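Local atomic coordinates of post-proline cleaving enzyme (Rickettsia typhi, PDB entry 4HVT), a protein that probably acts as a serine-type oligopeptidase of the prolyl oligopeptidase family, cutting short peptides after proline. Residues L248-F259 and L294-W304; K282-S290 and L330-T338. All coordinates share one frame; numbering follows the deposited sequence. Where two conformers were deposited one is given.

Contact 1: residues L248-F259 and L294-W304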
loop_
_atom_site.group_PDB
_atom_site.type_symbol
_atom_site.label_atom_id
_atom_site.label_comp_id
_atom_site.label_asym_id
_atom_site.label_seq_id
_atom_site.Cartn_x
_atom_site.Cartn_y
_atom_site.Cartn_z
ATOM N N LEU A 248 20.456 8.684 0.957
ATOM C CA LEU A 248 20.728 8.488 -0.461
ATOM C C LEU A 248 21.331 7.094 -0.794
ATOM O O LEU A 248 20.931 6.414 -1.748
ATOM C CB LEU A 248 21.634 9.592 -0.986
ATOM C CG LEU A 248 22.032 9.597 -2.452
ATOM C CD1 LEU A 248 20.792 9.762 -3.328
ATOM C CD2 LEU A 248 23.011 10.709 -2.774
ATOM N N LEU A 249 22.296 6.734 0.030
ATOM C CA LEU A 249 23.061 5.456 -0.086
ATOM C C LEU A 249 22.875 4.612 1.151
ATOM O O LEU A 249 22.234 5.011 2.105
ATOM C CB LEU A 249 24.551 5.695 -0.281
ATOM C CG LEU A 249 24.915 6.714 -1.365
ATOM C CD1 LEU A 249 26.382 6.970 -1.452
ATOM C CD2 LEU A 249 24.399 6.196 -2.723
ATOM N N SER A 250 23.401 3.377 1.123
ATOM C CA SER A 250 23.494 2.582 2.339
ATOM C C SER A 250 24.348 3.339 3.374
ATOM O O SER A 250 25.320 3.901 2.998
ATOM C CB SER A 250 24.232 1.272 2.007
ATOM O OG SER A 250 24.527 0.557 3.204
ATOM N N ASP A 251 23.994 3.315 4.659
ATOM C CA ASP A 251 24.811 3.854 5.728
ATOM C C ASP A 251 26.233 3.258 5.666
ATOM O O ASP A 251 27.165 3.856 6.128
ATOM C CB ASP A 251 24.247 3.542 7.098
ATOM C CG ASP A 251 23.095 4.448 7.503
ATOM O OD1 ASP A 251 23.207 5.663 7.286
ATOM O OD2 ASP A 251 22.111 3.962 8.089
ATOM N N THR A 252 26.378 2.031 5.132
ATOM C CA THR A 252 27.718 1.447 5.104
ATOM C C THR A 252 28.636 2.145 4.107
ATOM O O THR A 252 29.870 1.951 4.156
ATOM C CB THR A 252 27.748 -0.064 4.744
ATOM O OG1 THR A 252 27.196 -0.242 3.433
ATOM C CG2 THR A 252 26.954 -0.880 5.734
ATOM N N ILE A 253 28.061 2.914 3.201
ATOM C CA ILE A 253 28.794 3.698 2.226
ATOM C C ILE A 253 28.826 5.166 2.651
ATOM O O ILE A 253 29.889 5.793 2.588
ATOM C CB ILE A 253 28.120 3.535 0.866
ATOM C CG1 ILE A 253 27.879 2.027 0.565
ATOM C CG2 ILE A 253 28.919 4.215 -0.223
ATOM C CD1 ILE A 253 29.123 1.201 0.328
ATOM N N SER A 254 27.655 5.714 2.990
ATOM C CA SER A 254 27.585 7.072 3.535
ATOM C C SER A 254 26.430 7.181 4.500
ATOM O O SER A 254 25.303 6.825 4.169
ATOM C CB SER A 254 27.374 8.123 2.462
ATOM O OG SER A 254 27.240 9.446 3.025
ATOM N N SER A 255 26.703 7.770 5.656
ATOM C CA SER A 255 25.635 8.117 6.603
ATOM C C SER A 255 25.293 9.624 6.557
ATOM O O SER A 255 24.400 10.101 7.252
ATOM C CB SER A 255 26.032 7.617 8.010
ATOM O OG SER A 255 27.294 8.155 8.441
ATOM N N SER A 256 25.977 10.371 5.724
ATOM C CA SER A 256 25.872 11.784 5.705
ATOM C C SER A 256 25.210 12.360 4.444
ATOM O O SER A 256 25.081 13.594 4.302
ATOM C CB SER A 256 27.269 12.367 5.827
ATOM O OG SER A 256 28.191 11.902 4.832
ATOM N N LEU A 257 24.918 11.522 3.476
ATOM C CA LEU A 257 24.242 12.021 2.302
ATOM C C LEU A 257 22.759 11.727 2.492
ATOM O O LEU A 257 22.348 10.583 2.537
ATOM C CB LEU A 257 24.808 11.380 1.036
ATOM C CG LEU A 257 26.268 11.799 0.725
ATOM C CD1 LEU A 257 26.771 10.818 -0.329
ATOM C CD2 LEU A 257 26.461 13.288 0.302
ATOM N N ILE A 258 21.964 12.788 2.525
ATOM C CA ILE A 258 20.544 12.710 2.685
ATOM C C ILE A 258 19.837 13.113 1.398
ATOM O O ILE A 258 20.171 14.155 0.790
ATOM C CB ILE A 258 20.089 13.631 3.879
ATOM C CG1 ILE A 258 20.783 13.238 5.210
ATOM C CG2 ILE A 258 18.563 13.695 3.985
ATOM C CD1 ILE A 258 20.400 11.910 5.786
ATOM N N PHE A 259 18.860 12.284 0.986
ATOM C CA PHE A 259 18.032 12.551 -0.167
ATOM C C PHE A 259 16.815 13.291 0.319
ATOM O O PHE A 259 16.031 12.765 1.091
ATOM C CB PHE A 259 17.672 11.204 -0.810
ATOM C CG PHE A 259 16.755 11.296 -2.037
ATOM C CD1 PHE A 259 17.212 11.830 -3.237
ATOM C CD2 PHE A 259 15.511 10.781 -1.997
ATOM C CE1 PHE A 259 16.418 11.882 -4.360
ATOM C CE2 PHE A 259 14.712 10.801 -3.145
ATOM C CZ PHE A 259 15.145 11.359 -4.311
ATOM N N LEU A 294 13.890 7.672 -7.445
ATOM C CA LEU A 294 14.956 6.896 -6.852
ATOM C C LEU A 294 14.460 5.575 -6.344
ATOM O O LEU A 294 13.540 5.492 -5.550
ATOM C CB LEU A 294 15.583 7.681 -5.693
ATOM C CG LEU A 294 16.730 6.976 -4.920
ATOM C CD1 LEU A 294 17.954 6.709 -5.839
ATOM C CD2 LEU A 294 17.073 7.883 -3.721
ATOM N N GLN A 295 15.128 4.517 -6.774
ATOM C CA GLN A 295 14.704 3.142 -6.437
ATOM C C GLN A 295 15.638 2.352 -5.533
ATOM O O GLN A 295 15.321 1.229 -5.092
ATOM C CB GLN A 295 14.489 2.339 -7.729
ATOM C CG GLN A 295 13.360 2.894 -8.589
ATOM C CD GLN A 295 12.038 2.800 -7.923
ATOM O OE1 GLN A 295 11.769 1.858 -7.141
ATOM N NE2 GLN A 295 11.184 3.783 -8.152
ATOM N N GLY A 296 16.794 2.891 -5.236
ATOM C CA GLY A 296 17.779 2.193 -4.433
ATOM C C GLY A 296 19.195 2.613 -4.782
ATOM O O GLY A 296 19.418 3.459 -5.666
ATOM N N SER A 297 20.158 1.905 -4.196
ATOM C CA SER A 297 21.606 2.156 -4.415
ATOM C C SER A 297 22.391 0.875 -4.184
ATOM O O SER A 297 21.918 -0.073 -3.610
ATOM C CB SER A 297 22.108 3.193 -3.466
ATOM O OG SER A 297 22.044 2.763 -2.124
ATOM N N PHE A 298 23.648 0.939 -4.616
ATOM C CA PHE A 298 24.631 -0.083 -4.379
ATOM C C PHE A 298 25.976 0.622 -4.437
ATOM O O PHE A 298 26.308 1.259 -5.450
ATOM C CB PHE A 298 24.583 -1.148 -5.444
ATOM C CG PHE A 298 25.522 -2.308 -5.182
ATOM C CD1 PHE A 298 25.356 -3.099 -4.061
ATOM C CD2 PHE A 298 26.609 -2.559 -6.026
ATOM C CE1 PHE A 298 26.231 -4.165 -3.822
ATOM C CE2 PHE A 298 27.490 -3.618 -5.782
ATOM C CZ PHE A 298 27.284 -4.429 -4.694
ATOM N N LYS A 299 26.766 0.479 -3.383
ATOM C CA LYS A 299 28.011 1.234 -3.266
ATOM C C LYS A 299 27.675 2.715 -3.518
ATOM O O LYS A 299 26.703 3.205 -2.990
ATOM C CB LYS A 299 29.127 0.671 -4.180
ATOM C CG LYS A 299 29.280 -0.826 -4.087
ATOM C CD LYS A 299 29.671 -1.289 -2.781
ATOM C CE LYS A 299 30.535 -2.581 -2.948
ATOM N NZ LYS A 299 30.924 -2.995 -1.596
ATOM N N GLU A 300 28.449 3.394 -4.340
ATOM C CA GLU A 300 28.224 4.830 -4.606
ATOM C C GLU A 300 27.304 5.093 -5.814
ATOM O O GLU A 300 27.178 6.225 -6.243
ATOM C CB GLU A 300 29.595 5.520 -4.821
ATOM C CG GLU A 300 30.397 5.554 -3.528
ATOM C CD GLU A 300 31.712 6.280 -3.615
ATOM O OE1 GLU A 300 31.946 6.984 -4.620
ATOM O OE2 GLU A 300 32.553 6.125 -2.659
ATOM N N TYR A 301 26.587 4.079 -6.306
ATOM C CA TYR A 301 25.713 4.206 -7.469
ATOM C C TYR A 301 24.237 4.215 -7.044
ATOM O O TYR A 301 23.912 3.520 -6.072
ATOM C CB TYR A 301 25.967 3.056 -8.450
ATOM C CG TYR A 301 27.318 3.198 -9.101
ATOM C CD1 TYR A 301 28.477 2.881 -8.404
ATOM C CD2 TYR A 301 27.441 3.751 -10.359
ATOM C CE1 TYR A 301 29.715 3.080 -8.946
ATOM C CE2 TYR A 301 28.684 3.935 -10.915
ATOM C CZ TYR A 301 29.812 3.626 -10.193
ATOM O OH TYR A 301 31.064 3.854 -10.711
ATOM N N VAL A 302 23.375 4.907 -7.772
ATOM C CA VAL A 302 21.972 5.041 -7.498
ATOM C C VAL A 302 21.174 4.623 -8.711
ATOM O O VAL A 302 21.651 4.746 -9.829
ATOM C CB VAL A 302 21.596 6.490 -7.073
ATOM C CG1 VAL A 302 22.105 6.802 -5.671
ATOM C CG2 VAL A 302 22.162 7.463 -8.047
ATOM N N PHE A 303 20.018 4.018 -8.460
ATOM C CA PHE A 303 19.131 3.488 -9.496
ATOM C C PHE A 303 17.897 4.315 -9.593
ATOM O O PHE A 303 17.237 4.550 -8.581
ATOM C CB PHE A 303 18.713 2.064 -9.159
ATOM C CG PHE A 303 19.880 1.123 -8.948
ATOM C CD1 PHE A 303 20.637 0.773 -10.004
ATOM C CD2 PHE A 303 20.235 0.661 -7.685
ATOM C CE1 PHE A 303 21.729 -0.044 -9.877
ATOM C CE2 PHE A 303 21.344 -0.143 -7.543
ATOM C CZ PHE A 303 22.120 -0.456 -8.637
ATOM N N TRP A 304 17.495 4.685 -10.823
ATOM C CA TRP A 304 16.388 5.568 -11.057
ATOM C C TRP A 304 15.474 4.963 -12.118
ATOM O O TRP A 304 15.919 4.466 -13.169
ATOM C CB TRP A 304 16.862 6.946 -11.502
ATOM C CG TRP A 304 17.489 7.740 -10.407
ATOM C CD1 TRP A 304 18.696 7.498 -9.821
ATOM C CD2 TRP A 304 16.942 8.897 -9.722
ATOM N NE1 TRP A 304 18.926 8.404 -8.786
ATOM C CE2 TRP A 304 17.869 9.283 -8.728
ATOM C CE3 TRP A 304 15.732 9.635 -9.851
ATOM C CZ2 TRP A 304 17.655 10.390 -7.890
ATOM C CZ3 TRP A 304 15.531 10.714 -9.019
ATOM C CH2 TRP A 304 16.503 11.107 -8.067
HETATM O O HOH W 1 24.652 2.182 -1.366
#
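Leu-294 and Phe-259 meet methyl to ring: CD2 of Leu-294 lies 3.7 Å from the centroid of the Phe-259 ring, 9° off its normal, a CH-pi contact over the middle of one face. The phenyl ring reaches this point because CG stands anti to its own backbone N (chi1 178°). Its CE1 also meets CH2 of Trp-304 at 3.8 Å, the two ring planes lying at 79° to one another. Aliphatic contacts continue the apolar layer. Val-302 CG1 takes Leu-249 CD2 at 3.8 Å and Leu-248 CD1 at 4.0 Å, both leucines crossing the valine at roughly a right angle. These residues join two successive antiparallel four-stranded sheets, one running from strand 242-247 to strand 282-285 and the other from 293-298 to 341-344, that are blades of the N-terminal beta-propeller. Over the type II' turn Phe-298 to Tyr-301, which closes the hairpin of the second sheet, Ile-253 lays CG2 3.7 Å from Lys-299 O. The same methyl touches Glu-300 CG, whose carboxylate OE1 is hydrogen-bonded to His-326 NE2. No direct hydrogen bond links the segments; the polar link is one water, which accepts from Ser-250 N and Ser-297 OG and donates to Lys-299 O at 2.8 Å.

Contact 2: residues K282-S290 and L330-T338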
loop_
_atom_site.group_PDB
_atom_site.type_symbol
_atom_site.label_atom_id
_atom_site.label_comp_id
_atom_site.label_asym_id
_atom_site.label_seq_id
_atom_site.Cartn_x
_atom_site.Cartn_y
_atom_site.Cartn_z
ATOM N N LYS A 282 25.229 21.651 3.060
ATOM C CA LYS A 282 25.198 21.936 1.646
ATOM C C LYS A 282 23.969 21.288 1.050
ATOM O O LYS A 282 23.722 20.088 1.296
ATOM C CB LYS A 282 26.451 21.363 0.945
ATOM C CG LYS A 282 26.837 22.197 -0.282
ATOM C CD LYS A 282 28.084 21.650 -1.056
ATOM C CE LYS A 282 28.768 20.435 -0.457
ATOM N NZ LYS A 282 30.002 20.072 -1.237
ATOM N N LEU A 283 23.185 22.061 0.315
ATOM C CA LEU A 283 21.992 21.550 -0.324
ATOM C C LEU A 283 22.104 21.822 -1.824
ATOM O O LEU A 283 22.197 23.001 -2.263
ATOM C CB LEU A 283 20.770 22.269 0.226
ATOM C CG LEU A 283 19.410 21.899 -0.321
ATOM C CD1 LEU A 283 18.958 20.531 0.185
ATOM C CD2 LEU A 283 18.399 22.928 0.154
ATOM N N GLN A 284 22.086 20.730 -2.597
ATOM C CA GLN A 284 22.334 20.812 -4.018
ATOM C C GLN A 284 21.257 20.076 -4.814
ATOM O O GLN A 284 20.935 18.956 -4.500
ATOM C CB GLN A 284 23.687 20.288 -4.363
ATOM C CG GLN A 284 24.805 21.161 -3.818
ATOM C CD GLN A 284 26.143 20.506 -4.079
ATOM O OE1 GLN A 284 26.536 19.510 -3.413
ATOM N NE2 GLN A 284 26.821 20.992 -5.111
ATOM N N LYS A 285 20.723 20.776 -5.807
ATOM C CA LYS A 285 19.586 20.293 -6.576
ATOM C C LYS A 285 19.991 19.197 -7.536
ATOM O O LYS A 285 20.994 19.308 -8.242
ATOM C CB LYS A 285 18.934 21.459 -7.361
ATOM C CG LYS A 285 17.560 21.131 -7.930
ATOM C CD LYS A 285 17.006 22.390 -8.665
ATOM C CE LYS A 285 15.498 22.435 -8.635
ATOM N NZ LYS A 285 14.936 21.153 -9.150
ATOM N N ILE A 286 19.244 18.086 -7.501
ATOM C CA ILE A 286 19.468 16.953 -8.401
ATOM C C ILE A 286 18.885 17.276 -9.791
ATOM O O ILE A 286 17.753 17.781 -9.906
ATOM C CB ILE A 286 18.830 15.667 -7.814
ATOM C CG1 ILE A 286 19.669 15.183 -6.659
ATOM C CG2 ILE A 286 18.670 14.594 -8.879
ATOM C CD1 ILE A 286 18.986 14.156 -5.829
ATOM N N ASN A 287 19.714 17.036 -10.809
ATOM C CA ASN A 287 19.357 17.192 -12.195
ATOM C C ASN A 287 19.031 15.803 -12.777
ATOM O O ASN A 287 19.941 15.047 -13.205
ATOM C CB ASN A 287 20.515 17.861 -12.961
ATOM C CG ASN A 287 20.110 18.272 -14.379
ATOM O OD1 ASN A 287 19.064 17.870 -14.859
ATOM N ND2 ASN A 287 20.913 19.134 -15.018
ATOM N N MET A 288 17.742 15.458 -12.662
ATOM C CA MET A 288 17.177 14.257 -13.278
ATOM C C MET A 288 15.788 14.613 -13.787
ATOM O O MET A 288 15.214 15.671 -13.408
ATOM C CB MET A 288 17.055 13.079 -12.266
ATOM C CG MET A 288 18.391 12.507 -11.758
ATOM S SD MET A 288 19.308 11.636 -13.053
ATOM C CE MET A 288 18.313 10.131 -13.053
ATOM N N PRO A 289 15.249 13.803 -14.696
ATOM C CA PRO A 289 13.864 14.073 -15.116
ATOM C C PRO A 289 12.931 14.238 -13.912
ATOM O O PRO A 289 13.018 13.497 -12.950
ATOM C CB PRO A 289 13.520 12.842 -15.991
ATOM C CG PRO A 289 14.830 12.368 -16.518
ATOM C CD PRO A 289 15.776 12.577 -15.326
ATOM N N SER A 290 12.010 15.204 -13.965
ATOM C CA SER A 290 11.214 15.532 -12.810
ATOM C C SER A 290 10.287 14.420 -12.327
ATOM O O SER A 290 9.952 14.396 -11.155
ATOM C CB SER A 290 10.382 16.790 -13.079
ATOM O OG SER A 290 9.458 16.599 -14.131
ATOM N N LEU A 330 24.445 12.908 -10.268
ATOM C CA LEU A 330 23.123 13.506 -10.032
ATOM C C LEU A 330 23.122 15.013 -10.063
ATOM O O LEU A 330 22.115 15.604 -10.402
ATOM C CB LEU A 330 22.570 13.100 -8.690
ATOM C CG LEU A 330 22.160 11.646 -8.533
ATOM C CD1 LEU A 330 21.838 11.301 -7.085
ATOM C CD2 LEU A 330 20.990 11.305 -9.418
ATOM N N LEU A 331 24.245 15.600 -9.706
ATOM C CA LEU A 331 24.382 17.078 -9.606
ATOM C C LEU A 331 24.845 17.737 -10.876
ATOM O O LEU A 331 24.986 18.993 -10.909
ATOM C CB LEU A 331 25.313 17.369 -8.414
ATOM C CG LEU A 331 24.830 16.791 -7.075
ATOM C CD1 LEU A 331 25.755 17.206 -5.925
ATOM C CD2 LEU A 331 23.392 17.202 -6.815
ATOM N N LYS A 332 25.110 16.962 -11.917
ATOM C CA LYS A 332 25.789 17.441 -13.110
ATOM C C LYS A 332 24.810 17.629 -14.247
ATOM O O LYS A 332 23.724 17.002 -14.297
ATOM C CB LYS A 332 26.897 16.458 -13.555
ATOM C CG LYS A 332 27.955 16.231 -12.505
ATOM C CD LYS A 332 29.236 15.660 -13.091
ATOM C CE LYS A 332 30.266 15.411 -11.987
ATOM N NZ LYS A 332 31.650 15.413 -12.521
ATOM N N THR A 333 25.201 18.508 -15.187
ATOM C CA THR A 333 24.424 18.635 -16.420
ATOM C C THR A 333 24.530 17.343 -17.212
ATOM O O THR A 333 25.456 16.541 -16.995
ATOM C CB THR A 333 24.946 19.758 -17.326
ATOM O OG1 THR A 333 26.342 19.532 -17.618
ATOM C CG2 THR A 333 24.766 21.103 -16.629
ATOM N N GLU A 334 23.588 17.153 -18.120
ATOM C CA GLU A 334 23.641 16.037 -19.068
ATOM C C GLU A 334 25.014 15.934 -19.761
ATOM O O GLU A 334 25.550 14.839 -19.900
ATOM C CB GLU A 334 22.529 16.170 -20.107
ATOM C CG GLU A 334 22.654 15.208 -21.297
ATOM C CD GLU A 334 21.575 15.404 -22.365
ATOM O OE1 GLU A 334 20.451 15.818 -22.048
ATOM O OE2 GLU A 334 21.849 15.125 -23.543
ATOM N N SER A 335 25.584 17.074 -20.162
ATOM C CA SER A 335 26.956 17.111 -20.758
ATOM C C SER A 335 28.056 16.522 -19.871
ATOM O O SER A 335 28.982 15.900 -20.373
ATOM C CB SER A 335 27.376 18.544 -21.113
ATOM O OG SER A 335 26.969 18.864 -22.416
ATOM N N ASP A 336 27.964 16.771 -18.568
ATOM C CA ASP A 336 28.946 16.289 -17.619
ATOM C C ASP A 336 28.602 14.874 -17.011
ATOM O O ASP A 336 29.427 14.386 -16.236
ATOM C CB ASP A 336 29.180 17.358 -16.508
ATOM C CG ASP A 336 29.827 18.706 -17.035
ATOM O OD1 ASP A 336 30.511 18.703 -18.063
ATOM O OD2 ASP A 336 29.676 19.779 -16.387
ATOM N N LYS A 337 27.463 14.218 -17.364
ATOM C CA LYS A 337 27.011 12.842 -16.783
ATOM C C LYS A 337 27.560 11.460 -17.309
ATOM O O LYS A 337 26.788 10.485 -17.736
ATOM C CB LYS A 337 25.528 12.642 -16.844
ATOM C CG LYS A 337 24.695 13.335 -15.792
ATOM C CD LYS A 337 23.246 12.958 -16.021
ATOM C CE LYS A 337 22.477 13.120 -14.742
ATOM N NZ LYS A 337 22.401 14.541 -14.298
ATOM N N THR A 338 28.827 11.308 -17.073
ATOM C CA THR A 338 29.580 10.294 -17.751
ATOM C C THR A 338 29.264 8.859 -17.318
ATOM O O THR A 338 29.563 7.936 -18.059
ATOM C CB THR A 338 31.081 10.552 -17.532
ATOM O OG1 THR A 338 31.388 10.385 -16.149
ATOM C CG2 THR A 338 31.486 11.979 -17.963
HETATM O O HOH W 2 21.079 19.169 -18.205
#
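Ile-286 and Leu-330 lie side by side and point the same way, with Ile-286 CG2 4.1 Å from Leu-330 CD2. Met-288 approaches that same methyl at a slant, its CG 3.7 Å away, and bends at chi2 and chi3 bring SD to 4.0 Å from Leu-330 CD2. Leu-331, which is partly exposed, crosses Gln-284 at about a right angle: CD1 rests against the amide end, 3.5 Å from Gln-284 OE1, while CD2 is turned to the backbone carbonyls of Gln-284 and Lys-285. The backbones are tied by Asn-287 N, which donates to Leu-330 O at 2.8 Å, almost in line with the carbonyl bond (172°). In the beta-propeller this joins the outermost strand of one blade, 282-285, and the chain leading on from it to the loop between strands 322-326 and 341-344 of the next blade. Lys-337 reaches back from farther along that loop, passing beside Met-288 with CE 3.9 Å from SD. A turn at chi4 (65°) brings its NZ to Asn-287 O at 2.7 Å, in the carbonyl plane; NZ also donates to Lys-332 O, from a position tilted 26° out of that carbonyl's plane, and to Asp-329 O. Three main-chain oxygens thus grip the ammonium group of this buried lysine, and their partial negative charges probably stabilise its positive charge. The Asn-287 amide lies alongside the 332-333 backbone, and a water accepts from both its ND2 and Glu-334 N.

In the fold
Contacts 1 and 2 join the same two neighbouring propeller blades, and their segments alternate along the chain. Their centres are about 15 Å apart and they share an apolar seam: Trp-304 CG packs 3.7 Å from Met-288 CE, and Phe-259 CE1 lies 3.7 Å from Ile-286 CD1. Contact 1 is the more buried, and in it aromatic and aliphatic groups do most of the joining, a single water supplying the polar link. The centre of contact 2 lies about 30 Å from the centre of the chain, that of contact 1 about 23 Å; contact 2 has more exposed residues at its margin and adds direct hydrogen bonds, from a backbone amide and a lysine, to its apolar packing.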